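Local coordinates for protein O-methyltransferase family 2 (Planctopirus limnophila, PDB 5I2H) that probably transfers a methyl group from S-adenosyl-L-methionine to a hydroxyl oxygen of its substrate, working as a dimer, and binds the flavone apigenin, at residues K7-P13 / W170-R175; P181-K187 / P292-R296; T211-Q216 / T242-L248; G223-D227 / D258-P262; L297-L303 / H355-S361. All blocks are in the same frame, centred on the assembly; numbering follows the deposited sequence.

Contact 1: residues K7-P13 / W170-R175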
# COMPACT_ATOMS: atom_id res chain seq x y z
N LYS A 7 -30.08 15.69 -11.68
CA LYS A 7 -29.12 14.74 -11.13
C LYS A 7 -29.46 14.45 -9.68
O LYS A 7 -29.59 15.37 -8.87
CB LYS A 7 -27.71 15.33 -11.25
CG LYS A 7 -26.61 14.40 -10.77
CD LYS A 7 -25.22 15.00 -11.03
CE LYS A 7 -24.15 14.04 -10.50
NZ LYS A 7 -24.22 12.75 -11.26
N ASP A 8 -29.58 13.16 -9.36
CA ASP A 8 -29.98 12.70 -8.02
C ASP A 8 -28.77 12.66 -7.10
O ASP A 8 -27.89 11.83 -7.27
CB ASP A 8 -30.62 11.32 -8.16
CG ASP A 8 -31.22 10.80 -6.85
OD1 ASP A 8 -30.99 11.36 -5.75
OD2 ASP A 8 -31.96 9.79 -6.94
N ALA A 9 -28.72 13.55 -6.10
CA ALA A 9 -27.61 13.58 -5.15
C ALA A 9 -27.92 12.82 -3.86
O ALA A 9 -27.08 12.82 -2.94
CB ALA A 9 -27.20 15.03 -4.81
N LEU A 10 -29.09 12.17 -3.78
CA LEU A 10 -29.49 11.47 -2.56
C LEU A 10 -29.40 9.96 -2.67
O LEU A 10 -29.34 9.28 -1.63
CB LEU A 10 -30.93 11.84 -2.17
CG LEU A 10 -31.09 13.32 -1.78
CD1 LEU A 10 -32.56 13.64 -1.52
CD2 LEU A 10 -30.22 13.71 -0.57
N ARG A 11 -29.41 9.41 -3.88
CA ARG A 11 -29.33 7.96 -4.01
C ARG A 11 -27.98 7.48 -3.49
O ARG A 11 -26.93 8.03 -3.84
CB ARG A 11 -29.52 7.56 -5.47
CG ARG A 11 -29.45 6.05 -5.67
CD ARG A 11 -30.78 5.48 -6.13
NE ARG A 11 -31.02 5.68 -7.55
CZ ARG A 11 -30.98 4.72 -8.47
NH1 ARG A 11 -31.23 5.01 -9.74
NH2 ARG A 11 -30.70 3.48 -8.12
N PHE A 12 -28.02 6.44 -2.65
CA PHE A 12 -26.78 5.88 -2.12
C PHE A 12 -26.00 5.18 -3.24
O PHE A 12 -26.60 4.60 -4.14
CB PHE A 12 -27.05 4.87 -1.01
CG PHE A 12 -27.80 5.44 0.15
CD1 PHE A 12 -27.43 6.65 0.73
CD2 PHE A 12 -28.89 4.76 0.66
CE1 PHE A 12 -28.13 7.16 1.82
CE2 PHE A 12 -29.60 5.26 1.74
CZ PHE A 12 -29.22 6.47 2.33
N PRO A 13 -24.67 5.22 -3.22
CA PRO A 13 -23.92 4.50 -4.25
C PRO A 13 -24.17 3.01 -4.12
O PRO A 13 -24.42 2.49 -3.01
CB PRO A 13 -22.46 4.87 -3.96
CG PRO A 13 -22.44 5.51 -2.68
CD PRO A 13 -23.81 5.99 -2.31
N TRP A 170 -19.35 12.73 -4.48
CA TRP A 170 -20.57 12.08 -4.99
C TRP A 170 -20.81 10.76 -4.27
O TRP A 170 -21.96 10.33 -4.12
CB TRP A 170 -20.51 11.82 -6.50
CG TRP A 170 -20.54 13.06 -7.35
CD1 TRP A 170 -19.56 13.48 -8.22
CD2 TRP A 170 -21.61 14.03 -7.45
NE1 TRP A 170 -19.94 14.66 -8.81
CE2 TRP A 170 -21.19 15.02 -8.37
CE3 TRP A 170 -22.88 14.18 -6.83
CZ2 TRP A 170 -22.00 16.13 -8.71
CZ3 TRP A 170 -23.68 15.26 -7.18
CH2 TRP A 170 -23.23 16.23 -8.09
N ASN A 171 -19.74 10.09 -3.81
CA ASN A 171 -19.93 8.84 -3.08
C ASN A 171 -20.36 9.05 -1.63
O ASN A 171 -21.02 8.17 -1.08
CB ASN A 171 -18.64 8.02 -3.08
CG ASN A 171 -18.47 7.25 -4.37
OD1 ASN A 171 -18.98 6.12 -4.50
ND2 ASN A 171 -17.80 7.87 -5.37
N VAL A 172 -19.98 10.16 -1.00
CA VAL A 172 -20.20 10.33 0.44
C VAL A 172 -21.38 11.28 0.71
O VAL A 172 -22.07 11.13 1.72
CB VAL A 172 -18.93 10.85 1.13
CG1 VAL A 172 -19.18 11.01 2.67
CG2 VAL A 172 -17.74 9.89 0.86
N ALA A 173 -21.60 12.26 -0.17
CA ALA A 173 -22.65 13.24 0.13
C ALA A 173 -24.03 12.60 0.33
O ALA A 173 -24.76 13.08 1.22
CB ALA A 173 -22.72 14.32 -0.97
N PRO A 174 -24.42 11.51 -0.37
CA PRO A 174 -25.73 10.90 -0.06
C PRO A 174 -25.85 10.42 1.38
O PRO A 174 -26.91 10.61 2.02
CB PRO A 174 -25.82 9.73 -1.05
CG PRO A 174 -24.97 10.18 -2.24
CD PRO A 174 -23.81 10.93 -1.59
N ARG A 175 -24.79 9.79 1.91
CA ARG A 175 -24.77 9.41 3.32
C ARG A 175 -24.84 10.64 4.20
O ARG A 175 -25.65 10.71 5.14
CB ARG A 175 -23.50 8.62 3.64
CG ARG A 175 -23.35 7.34 2.89
CD ARG A 175 -24.42 6.36 3.26
NE ARG A 175 -24.45 5.23 2.33
CZ ARG A 175 -25.36 4.28 2.42
NH1 ARG A 175 -26.29 4.34 3.38
NH2 ARG A 175 -25.35 3.27 1.56
O HOH W 1 -29.48 10.58 0.89
O HOH W 2 -23.50 2.87 -0.52
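Pro174 is the main bump of the helix face that meets residues 7-13, and the chain turns at Ala9 and Leu10 to wrap round its ring. Ala9 O lies 3.5 Å and Arg11 O 3.3 Å from Pro174 CG, while Leu10 O approaches Pro174 CB at 3.6 Å. Proline, lacking an amide hydrogen, suits the kink here and offers an apolar knob. To one end Trp170 makes a flat floor: Lys7 CE sits 3.4 Å above the centroid of its six-membered ring, a CH-pi contact, and Lys7 NZ adds a cation-pi interaction at 4.6 Å, with Ala9 CB against the ring edge. To the other, the guanidinium of Arg175 lies flat on the Phe12 ring, centres 3.8 Å apart. Pro13 fills the hollow by Asn171, its CG 3.4 Å from Asn171 O. No direct hydrogen bond crosses; two waters bridge, one from Leu10 O to Pro174 O, the other from Pro13 O to Arg175 NH2. Asp8 OD1 shapes the loop as an Asx turn, accepting from Leu10 N (2.9 Å). The N-terminal arm lies along helix 154-179, beside helices 209-217 and 229-241, with Pro103 and Phe104 of the second subunit against Lys7, Trp170 and Pro13.

Contact 2: residues P181-K187 / P292-R296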
# COMPACT_ATOMS: atom_id res chain seq x y z
N PRO A 181 -29.02 15.69 11.00
CA PRO A 181 -30.32 15.96 11.62
C PRO A 181 -30.88 17.30 11.16
O PRO A 181 -30.14 18.21 10.81
CB PRO A 181 -30.01 15.96 13.12
CG PRO A 181 -28.67 15.22 13.27
CD PRO A 181 -27.93 15.60 11.99
N ALA A 182 -32.22 17.42 11.18
CA ALA A 182 -32.86 18.67 10.76
C ALA A 182 -32.43 19.87 11.61
O ALA A 182 -32.45 21.01 11.12
CB ALA A 182 -34.38 18.53 10.82
N GLY A 183 -32.10 19.66 12.88
CA GLY A 183 -31.83 20.80 13.76
C GLY A 183 -33.09 21.63 14.03
O GLY A 183 -34.22 21.25 13.73
N GLN A 184 -32.85 22.80 14.61
CA GLN A 184 -33.93 23.73 14.95
C GLN A 184 -34.49 24.41 13.70
O GLN A 184 -33.83 24.47 12.66
CB GLN A 184 -33.45 24.82 15.91
CG GLN A 184 -32.72 24.36 17.18
CD GLN A 184 -32.27 25.52 18.07
OE1 GLN A 184 -32.50 26.70 17.76
NE2 GLN A 184 -31.64 25.20 19.19
N PRO A 185 -35.69 24.97 13.79
CA PRO A 185 -36.10 25.95 12.78
C PRO A 185 -35.02 27.01 12.63
O PRO A 185 -34.41 27.43 13.62
CB PRO A 185 -37.40 26.54 13.35
CG PRO A 185 -37.90 25.50 14.31
CD PRO A 185 -36.68 24.83 14.87
N GLY A 186 -34.76 27.42 11.38
CA GLY A 186 -33.70 28.37 11.13
C GLY A 186 -34.04 29.77 11.61
O GLY A 186 -35.21 30.14 11.78
N LYS A 187 -33.00 30.57 11.81
CA LYS A 187 -33.14 31.93 12.30
C LYS A 187 -32.80 32.98 11.27
O LYS A 187 -32.95 34.17 11.55
CB LYS A 187 -32.24 32.13 13.52
CG LYS A 187 -32.65 31.32 14.73
CD LYS A 187 -31.78 31.70 15.90
CE LYS A 187 -32.28 31.16 17.23
NZ LYS A 187 -31.39 31.61 18.34
N PRO A 292 -25.84 32.03 14.99
CA PRO A 292 -26.90 32.37 15.94
C PRO A 292 -27.00 31.29 17.01
O PRO A 292 -26.50 30.19 16.86
CB PRO A 292 -28.14 32.38 15.06
CG PRO A 292 -27.87 31.28 14.07
CD PRO A 292 -26.37 31.40 13.76
N GLU A 293 -27.68 31.62 18.10
CA GLU A 293 -27.90 30.59 19.11
C GLU A 293 -28.68 29.44 18.46
O GLU A 293 -29.62 29.67 17.70
CB GLU A 293 -28.66 31.16 20.31
CG GLU A 293 -28.53 30.34 21.59
CD GLU A 293 -29.53 30.80 22.66
OE1 GLU A 293 -30.73 30.47 22.51
OE2 GLU A 293 -29.13 31.49 23.61
N GLY A 294 -28.22 28.21 18.69
CA GLY A 294 -28.80 27.07 18.01
C GLY A 294 -28.22 26.82 16.63
O GLY A 294 -28.57 25.80 16.00
N GLY A 295 -27.36 27.70 16.15
CA GLY A 295 -26.57 27.37 14.98
C GLY A 295 -25.67 26.17 15.24
O GLY A 295 -25.37 25.82 16.38
N ARG A 296 -25.24 25.53 14.17
CA ARG A 296 -24.37 24.35 14.27
C ARG A 296 -23.09 24.54 13.49
O ARG A 296 -23.10 25.09 12.38
CB ARG A 296 -25.09 23.09 13.78
CG ARG A 296 -26.36 22.83 14.61
CD ARG A 296 -27.10 21.58 14.13
NE ARG A 296 -27.58 21.68 12.73
CZ ARG A 296 -28.26 20.72 12.11
NH1 ARG A 296 -28.53 19.59 12.76
NH2 ARG A 296 -28.67 20.89 10.86
O HOH W 3 -29.92 23.24 15.45
O HOH W 4 -30.69 27.24 21.17
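Starting at Pro181, the loop that follows helix 154-179 presents its backbone to Arg296. Pro181 O accepts two hydrogen bonds from that guanidinium, 2.9 Å from Arg296 NH1 and 3.1 Å from Arg296 NH2; arginine suits the place because one planar group can serve a carbonyl here while its NE forms a salt bridge with Asp265. Gly183 follows, its CA over a face of the guanidinium. With phi at 68° and no room for a CB beside Arg296 CZ, this position calls for glycine. Gln184 then reaches across, NE2 coming 3.6 Å from Gly294 CA, and its backbone is tied by water: one molecule accepts from Gln184 N at 3.1 Å and donates to Gly294 O at 2.9 Å. The chain bends away through Pro185 and Gly186 and returns at Lys187, whose long, extended side chain runs over Pro292, CD to CB 3.8 Å, and ends in a hydrogen bond from Lys187 NZ to Glu293 O of 2.7 Å. The partner loop is a type II beta turn from Pro292 to Gly295, closed by Gly295 N to Pro292 O at 2.7 Å, with Gly294 at the positive-phi corner that such turns commonly give to glycine. Here the tight turn leads from helix 277-289 into strand 296-301, a helix-to-strand connection of the Rossmann-like methyltransferase fold.

Contact 3: residues T211-Q216 / T242-L248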
# COMPACT_ATOMS: atom_id res chain seq x y z
N THR A 211 -23.49 20.28 0.12
CA THR A 211 -24.61 21.21 0.30
C THR A 211 -25.72 20.93 -0.69
O THR A 211 -26.90 20.97 -0.31
CB THR A 211 -24.11 22.64 0.17
OG1 THR A 211 -23.16 22.88 1.21
CG2 THR A 211 -25.25 23.65 0.30
N MSE A 212 -25.38 20.62 -1.95
CA MSE A 212 -26.42 20.31 -2.93
C MSE A 212 -27.24 19.09 -2.49
O MSE A 212 -28.46 19.10 -2.63
CB MSE A 212 -25.83 20.11 -4.32
CG MSE A 212 -25.14 21.36 -4.82
SE MSE A 212 -24.10 20.91 -6.36
CE MSE A 212 -22.97 22.51 -6.25
N ALA A 213 -26.59 18.04 -1.96
CA ALA A 213 -27.35 16.91 -1.45
C ALA A 213 -28.28 17.33 -0.30
O ALA A 213 -29.46 16.96 -0.27
CB ALA A 213 -26.41 15.79 -1.01
N VAL A 214 -27.76 18.11 0.65
CA VAL A 214 -28.61 18.56 1.75
C VAL A 214 -29.80 19.34 1.21
O VAL A 214 -30.95 19.16 1.66
CB VAL A 214 -27.78 19.39 2.75
CG1 VAL A 214 -28.68 20.11 3.76
CG2 VAL A 214 -26.78 18.47 3.46
N LEU A 215 -29.57 20.20 0.22
CA LEU A 215 -30.69 20.99 -0.31
C LEU A 215 -31.72 20.12 -1.02
O LEU A 215 -32.91 20.48 -1.02
CB LEU A 215 -30.19 22.07 -1.28
CG LEU A 215 -29.34 23.18 -0.66
CD1 LEU A 215 -28.95 24.23 -1.74
CD2 LEU A 215 -30.02 23.84 0.55
N GLN A 216 -31.31 19.02 -1.67
CA GLN A 216 -32.32 18.10 -2.22
C GLN A 216 -33.10 17.41 -1.11
O GLN A 216 -34.31 17.15 -1.26
CB GLN A 216 -31.68 17.06 -3.14
CG GLN A 216 -31.04 17.63 -4.39
CD GLN A 216 -30.72 16.52 -5.36
OE1 GLN A 216 -30.67 15.35 -4.97
NE2 GLN A 216 -30.52 16.87 -6.64
N THR A 242 -28.06 19.52 -10.48
CA THR A 242 -28.81 18.95 -9.37
C THR A 242 -30.10 19.72 -9.11
O THR A 242 -30.86 19.35 -8.20
CB THR A 242 -27.97 18.91 -8.08
OG1 THR A 242 -27.48 20.22 -7.78
CG2 THR A 242 -26.77 17.93 -8.24
N GLY A 243 -30.38 20.78 -9.88
CA GLY A 243 -31.65 21.49 -9.78
C GLY A 243 -31.84 22.31 -8.52
O GLY A 243 -32.98 22.61 -8.17
N VAL A 244 -30.76 22.69 -7.83
CA VAL A 244 -30.86 23.48 -6.62
C VAL A 244 -30.32 24.89 -6.82
O VAL A 244 -30.19 25.66 -5.85
CB VAL A 244 -30.18 22.79 -5.42
CG1 VAL A 244 -30.84 21.42 -5.15
CG2 VAL A 244 -28.68 22.67 -5.69
N ARG A 245 -30.03 25.26 -8.07
CA ARG A 245 -29.40 26.55 -8.38
C ARG A 245 -30.16 27.74 -7.77
O ARG A 245 -29.53 28.70 -7.30
CB ARG A 245 -29.32 26.67 -9.90
CG ARG A 245 -29.08 28.02 -10.48
CD ARG A 245 -27.64 28.33 -10.40
NE ARG A 245 -27.35 28.96 -9.13
CZ ARG A 245 -26.24 29.63 -8.90
NH1 ARG A 245 -26.03 30.21 -7.70
NH2 ARG A 245 -25.34 29.69 -9.88
N ASP A 246 -31.49 27.69 -7.79
CA ASP A 246 -32.25 28.83 -7.30
C ASP A 246 -32.19 28.97 -5.78
O ASP A 246 -32.54 30.04 -5.26
CB ASP A 246 -33.71 28.72 -7.79
CG ASP A 246 -33.86 28.93 -9.31
OD1 ASP A 246 -33.06 29.66 -9.93
OD2 ASP A 246 -34.81 28.36 -9.90
N ARG A 247 -31.70 27.96 -5.07
CA ARG A 247 -31.61 28.01 -3.61
C ARG A 247 -30.16 28.00 -3.15
O ARG A 247 -29.89 27.76 -1.96
CB ARG A 247 -32.40 26.86 -2.97
CG ARG A 247 -33.89 26.93 -3.17
CD ARG A 247 -34.58 25.86 -2.35
NE ARG A 247 -34.41 24.50 -2.90
CZ ARG A 247 -33.96 23.44 -2.23
NH1 ARG A 247 -33.58 23.53 -0.94
NH2 ARG A 247 -33.91 22.27 -2.85
N LEU A 248 -29.24 28.25 -4.06
CA LEU A 248 -27.81 28.25 -3.78
C LEU A 248 -27.21 29.59 -4.19
O LEU A 248 -27.52 30.13 -5.26
CB LEU A 248 -27.13 27.10 -4.54
CG LEU A 248 -25.72 26.74 -4.13
CD1 LEU A 248 -25.73 26.03 -2.76
CD2 LEU A 248 -25.11 25.86 -5.19
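Leu215 lies over Val244 and Leu248, with its CB 4.0 Å from Val244 CG1 and its CD1 3.8 Å from Leu248 CD1. This is helix-to-loop packing within the Rossmann-like methyltransferase fold: helix 209-217, which follows the first strand of the central sheet, meets the connection from helix 229-241 to edge strand 248-252. Met212, deposited as selenomethionine, lies one turn back on the same face. Its long, flexible side chain fills the space between the two loop ends, CG 3.9 Å from Val244 CG2 and CE 4.1 Å from Leu248 CD2, while SE passes 3.7 Å from Thr242 OG1. That hydroxyl is hydrogen-bonded to Leu238 O and so needs nothing from the helix. Branched Val244 and Leu248 suit the buried side of the loop, as does the methyl of Thr211, whose CG2 is 3.9 Å from Leu248 CD1. Gly243 ends helix 229-241 in a Schellman motif, and its positive phi of 71° is easily adopted by glycine. Polar side chains flank this apolar patch. Gln216, also paired with Lys7 and Ala9 through its amide, donates a hydrogen bond from NE2 to Thr242 O (2.9 Å). Arg247 reaches the final turn of the helix, where Leu215 O accepts hydrogen bonds from Arg247 NH1 (3.1 Å) and Arg247 NH2 (2.7 Å).

Contact 4: residues G223-D227 / D258-P262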
# COMPACT_ATOMS: atom_id res chain seq x y z
N GLY A 223 -28.63 27.29 0.57
CA GLY A 223 -27.22 26.99 0.71
C GLY A 223 -26.36 28.12 0.20
O GLY A 223 -26.77 28.89 -0.67
N ILE A 224 -25.16 28.20 0.75
CA ILE A 224 -24.17 29.18 0.34
C ILE A 224 -22.84 28.45 0.23
O ILE A 224 -22.40 27.82 1.19
CB ILE A 224 -24.05 30.35 1.34
CG1 ILE A 224 -25.41 31.06 1.53
CG2 ILE A 224 -22.96 31.29 0.87
CD1 ILE A 224 -25.39 32.11 2.64
N ILE A 225 -22.22 28.49 -0.94
CA ILE A 225 -20.87 27.99 -1.11
C ILE A 225 -19.92 29.18 -1.05
O ILE A 225 -20.04 30.12 -1.85
CB ILE A 225 -20.69 27.26 -2.44
CG1 ILE A 225 -21.87 26.29 -2.70
CG2 ILE A 225 -19.31 26.60 -2.49
CD1 ILE A 225 -22.06 25.21 -1.60
N PHE A 226 -18.94 29.11 -0.16
CA PHE A 226 -17.93 30.15 0.03
C PHE A 226 -16.58 29.56 -0.36
O PHE A 226 -16.13 28.59 0.25
CB PHE A 226 -17.95 30.59 1.50
CG PHE A 226 -16.99 31.70 1.86
CD1 PHE A 226 -15.62 31.47 1.95
CD2 PHE A 226 -17.46 32.95 2.25
CE1 PHE A 226 -14.74 32.47 2.33
CE2 PHE A 226 -16.58 33.96 2.65
CZ PHE A 226 -15.23 33.73 2.68
N ASP A 227 -15.94 30.10 -1.41
CA ASP A 227 -14.67 29.51 -1.86
C ASP A 227 -13.99 30.50 -2.83
O ASP A 227 -14.47 31.62 -3.02
CB ASP A 227 -14.90 28.14 -2.51
CG ASP A 227 -13.71 27.20 -2.29
OD1 ASP A 227 -12.56 27.67 -2.39
OD2 ASP A 227 -13.91 26.01 -2.02
N ASP A 258 -12.35 37.54 5.14
CA ASP A 258 -13.59 38.10 4.65
C ASP A 258 -14.74 37.62 5.53
O ASP A 258 -14.70 36.49 6.03
CB ASP A 258 -13.83 37.68 3.21
CG ASP A 258 -12.84 38.35 2.24
OD1 ASP A 258 -12.42 39.49 2.50
OD2 ASP A 258 -12.45 37.72 1.22
N PRO A 259 -15.77 38.44 5.72
CA PRO A 259 -16.88 38.03 6.60
C PRO A 259 -17.65 36.85 6.02
O PRO A 259 -18.00 36.84 4.83
CB PRO A 259 -17.75 39.29 6.68
CG PRO A 259 -17.39 40.13 5.46
CD PRO A 259 -15.96 39.78 5.13
N PHE A 260 -17.94 35.88 6.87
CA PHE A 260 -18.85 34.82 6.45
C PHE A 260 -20.26 35.39 6.38
O PHE A 260 -20.63 36.26 7.20
CB PHE A 260 -18.82 33.66 7.43
CG PHE A 260 -17.53 32.84 7.42
CD1 PHE A 260 -16.80 32.61 6.24
CD2 PHE A 260 -17.04 32.29 8.63
CE1 PHE A 260 -15.63 31.85 6.27
CE2 PHE A 260 -15.88 31.52 8.67
CZ PHE A 260 -15.17 31.30 7.51
N PRO A 261 -21.07 34.94 5.44
CA PRO A 261 -22.47 35.39 5.38
C PRO A 261 -23.27 34.76 6.51
O PRO A 261 -22.88 33.70 7.05
CB PRO A 261 -22.95 34.87 4.01
CG PRO A 261 -22.10 33.64 3.80
CD PRO A 261 -20.74 33.95 4.39
N PRO A 262 -24.39 35.38 6.88
CA PRO A 262 -25.25 34.78 7.92
C PRO A 262 -25.68 33.39 7.52
O PRO A 262 -26.04 33.13 6.37
CB PRO A 262 -26.44 35.75 7.98
CG PRO A 262 -25.91 37.04 7.49
CD PRO A 262 -24.92 36.66 6.40
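Strand 223-227 is fully extended, and its residues alternate sides, so that Ile224 and Phe226 point toward the 258-262 loop while Ile225 faces the other way. The loop is extended too, held by three prolines with phi between about -57° and -73°, but it does not join the sheet: the nearest CA pairs, Phe226 with Phe260 and Ile224 with Pro261, are 8.0 and 8.2 Å apart, and no hydrogen bond crosses. Side chains alone span the gap. Phe226 has the largest share of the buried area. Phe260 turns its edge to the face of the Phe226 ring in a T-shaped stack, centroids 5.2 Å apart and planes at 82°, with Phe226 CE2 3.8 Å from Phe260 CD1. The strand belongs to the parallel part of the Rossmann-like sheet, between strands 199-203 and 248-252, and the loop enters strand 265-269, so the contact lays a proline-rich connection over part of one face of the sheet. Prolines suit such a connection, giving apolar surface and having no amide hydrogen to satisfy. Pro261 sits between the two strand side chains, its CD 4.0 Å from Phe226 CD2 and its CG 3.8 Å from Ile224 CD1. At the rim, Asp258 brings only its CB near the ring, 4.2 Å from Phe226 CZ; its carboxylate turns to the backbone N of Asp254. Lys286 makes a cation-pi interaction with Phe260.

Contact 5: residues L297-L303 / H355-S361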
# COMPACT_ATOMS: atom_id res chain seq x y z
N LEU A 297 -22.00 24.03 14.05
CA LEU A 297 -20.79 23.82 13.30
C LEU A 297 -20.74 22.33 12.95
O LEU A 297 -20.78 21.47 13.83
CB LEU A 297 -19.55 24.26 14.09
CG LEU A 297 -18.22 24.04 13.38
CD1 LEU A 297 -18.14 25.00 12.19
CD2 LEU A 297 -17.08 24.25 14.37
N LEU A 298 -20.68 22.06 11.66
CA LEU A 298 -20.61 20.70 11.12
C LEU A 298 -19.19 20.47 10.63
O LEU A 298 -18.77 21.07 9.64
CB LEU A 298 -21.60 20.52 9.97
CG LEU A 298 -23.05 20.94 10.28
CD1 LEU A 298 -23.88 20.91 8.98
CD2 LEU A 298 -23.72 20.19 11.43
N ILE A 299 -18.46 19.60 11.32
CA ILE A 299 -17.11 19.23 10.87
C ILE A 299 -17.23 17.85 10.25
O ILE A 299 -17.71 16.92 10.91
CB ILE A 299 -16.10 19.24 12.04
CG1 ILE A 299 -15.88 20.68 12.53
CG2 ILE A 299 -14.78 18.61 11.61
CD1 ILE A 299 -15.12 20.73 13.86
N HIS A 300 -16.82 17.72 8.99
CA HIS A 300 -16.89 16.44 8.29
C HIS A 300 -15.48 16.05 7.90
O HIS A 300 -14.85 16.74 7.11
CB HIS A 300 -17.81 16.53 7.07
CG HIS A 300 -18.00 15.23 6.34
ND1 HIS A 300 -17.77 15.12 4.99
CD2 HIS A 300 -18.38 14.00 6.77
CE1 HIS A 300 -18.01 13.87 4.61
NE2 HIS A 300 -18.38 13.17 5.66
N ASP A 301 -14.95 14.98 8.50
CA ASP A 301 -13.54 14.69 8.28
C ASP A 301 -13.30 13.24 8.67
O ASP A 301 -14.23 12.52 9.07
CB ASP A 301 -12.65 15.68 9.05
CG ASP A 301 -11.39 16.03 8.28
OD1 ASP A 301 -10.59 15.10 8.05
OD2 ASP A 301 -11.25 17.20 7.85
N VAL A 302 -12.06 12.80 8.49
CA VAL A 302 -11.69 11.46 8.94
C VAL A 302 -11.21 11.58 10.39
O VAL A 302 -10.97 12.70 10.88
CB VAL A 302 -10.62 10.83 8.04
CG1 VAL A 302 -11.19 10.59 6.64
CG2 VAL A 302 -9.31 11.71 8.01
N LEU A 303 -11.08 10.45 11.08
CA LEU A 303 -10.66 10.46 12.48
C LEU A 303 -9.56 9.45 12.74
O LEU A 303 -9.73 8.26 12.46
CB LEU A 303 -11.84 10.14 13.40
CG LEU A 303 -12.98 11.15 13.36
CD1 LEU A 303 -14.18 10.57 14.19
CD2 LEU A 303 -12.54 12.53 13.86
N HIS A 355 -14.62 6.55 5.28
CA HIS A 355 -14.01 6.88 6.57
C HIS A 355 -14.42 8.25 7.12
O HIS A 355 -13.84 8.71 8.11
CB HIS A 355 -12.47 6.77 6.49
CG HIS A 355 -12.01 5.39 6.12
ND1 HIS A 355 -12.44 4.26 6.77
CD2 HIS A 355 -11.18 4.97 5.13
CE1 HIS A 355 -11.88 3.20 6.22
NE2 HIS A 355 -11.12 3.60 5.22
N GLY A 356 -15.40 8.91 6.50
CA GLY A 356 -15.83 10.21 6.99
C GLY A 356 -16.68 10.12 8.23
O GLY A 356 -17.34 9.10 8.50
N HIS A 357 -16.64 11.19 9.01
CA HIS A 357 -17.44 11.32 10.22
C HIS A 357 -17.99 12.73 10.27
O HIS A 357 -17.26 13.67 9.99
CB HIS A 357 -16.61 11.08 11.49
CG HIS A 357 -16.27 9.65 11.67
ND1 HIS A 357 -15.16 9.06 11.09
CD2 HIS A 357 -16.93 8.65 12.30
CE1 HIS A 357 -15.14 7.78 11.39
NE2 HIS A 357 -16.21 7.50 12.12
N LEU A 358 -19.26 12.86 10.63
CA LEU A 358 -19.88 14.17 10.83
C LEU A 358 -19.84 14.45 12.33
O LEU A 358 -20.48 13.74 13.12
CB LEU A 358 -21.31 14.18 10.29
CG LEU A 358 -22.16 15.38 10.71
CD1 LEU A 358 -21.54 16.75 10.29
CD2 LEU A 358 -23.60 15.22 10.16
N ILE A 359 -19.05 15.45 12.71
CA ILE A 359 -18.97 15.89 14.09
C ILE A 359 -19.89 17.10 14.23
O ILE A 359 -19.64 18.14 13.61
CB ILE A 359 -17.53 16.25 14.47
CG1 ILE A 359 -16.59 15.08 14.20
CG2 ILE A 359 -17.42 16.76 15.93
CD1 ILE A 359 -15.13 15.56 14.30
N LEU A 360 -20.92 16.98 15.05
CA LEU A 360 -21.94 18.01 15.22
C LEU A 360 -21.73 18.74 16.54
O LEU A 360 -21.55 18.09 17.58
CB LEU A 360 -23.34 17.39 15.21
CG LEU A 360 -23.87 16.91 13.88
CD1 LEU A 360 -24.02 15.43 13.96
CD2 LEU A 360 -25.21 17.58 13.66
N SER A 361 -21.72 20.08 16.48
CA SER A 361 -21.64 20.93 17.66
C SER A 361 -22.62 22.08 17.51
O SER A 361 -23.02 22.45 16.40
CB SER A 361 -20.22 21.45 17.87
OG SER A 361 -19.29 20.39 17.89
O HOH W 5 -18.59 20.43 15.07
O HOH W 6 -12.08 7.96 9.90
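Strands 297-301 and 357-361 form an antiparallel pair within the seven-stranded sheet of the Rossmann-like methyltransferase fold, where strand 357-362 is inserted between 296-301 and 345-351. Their directions differ by 161°, and hydrogen-bonded pairs fall at Leu297-Ser361, Ile299-Ile359 and Asp301-His357; the shortest bond runs from Ile359 N to Ile299 O, 2.7 Å. On the sheet face of Leu298, His300, Leu358 and Leu360, the t, p rotamer of Leu358 brings its CD1 to Leu298 CB at 3.8 Å, and the m, t rotamer of Leu298 brings its CD2 to Leu360 CD2 at 3.7 Å. His300, with chi1 t, is fixed by hydrogen bonds to Thr352 and Ser269, a good use of a two-nitrogen ring in a buried place. On the other face Ile299 and Ile359 both take m, t rotamers, with Ile299 CG2 4.1 Å from Ile359 CD1; beta-branched residues suit a strand. Leu303, also m, t, reaches back to Ile359 CD1 with CD2 at 4.0 Å and sets its CD1 over the His357 ring in a CH-pi contact. With chi1 between wells, Asp301 OD1 accepts from Val302 N and is hydrogen-bonded to His273 ND1 of the apigenin pocket. Near Leu303, a water accepts from Leu303 N at 2.9 Å and donates to His355 O at 2.6 Å.

Contact 5, buried and centred about 9 Å from the chain's centre, closer than the others, relies on backbone pairing between strands; contact 3 is also buried, but joins helix to loop through apolar packing edged by polar bonds. Contacts 1, 2 and 4 are partly buried, with prolines in each; contact 2 relies on side-chain-to-backbone hydrogen bonds and bridging waters, whereas contacts 1 and 4 have no direct hydrogen bond across them, though waters bridge contact 1. Contacts 1 and 3 share Gln216, which bonds Lys7 and Ala9. Contacts 3 and 4 meet at Arg247 O and Gly223 N, and contacts 4 and 5 reach the same sheet. Contact 2 adjoins contact 5 where Arg296 and Pro181 touch Ser361 and Leu360.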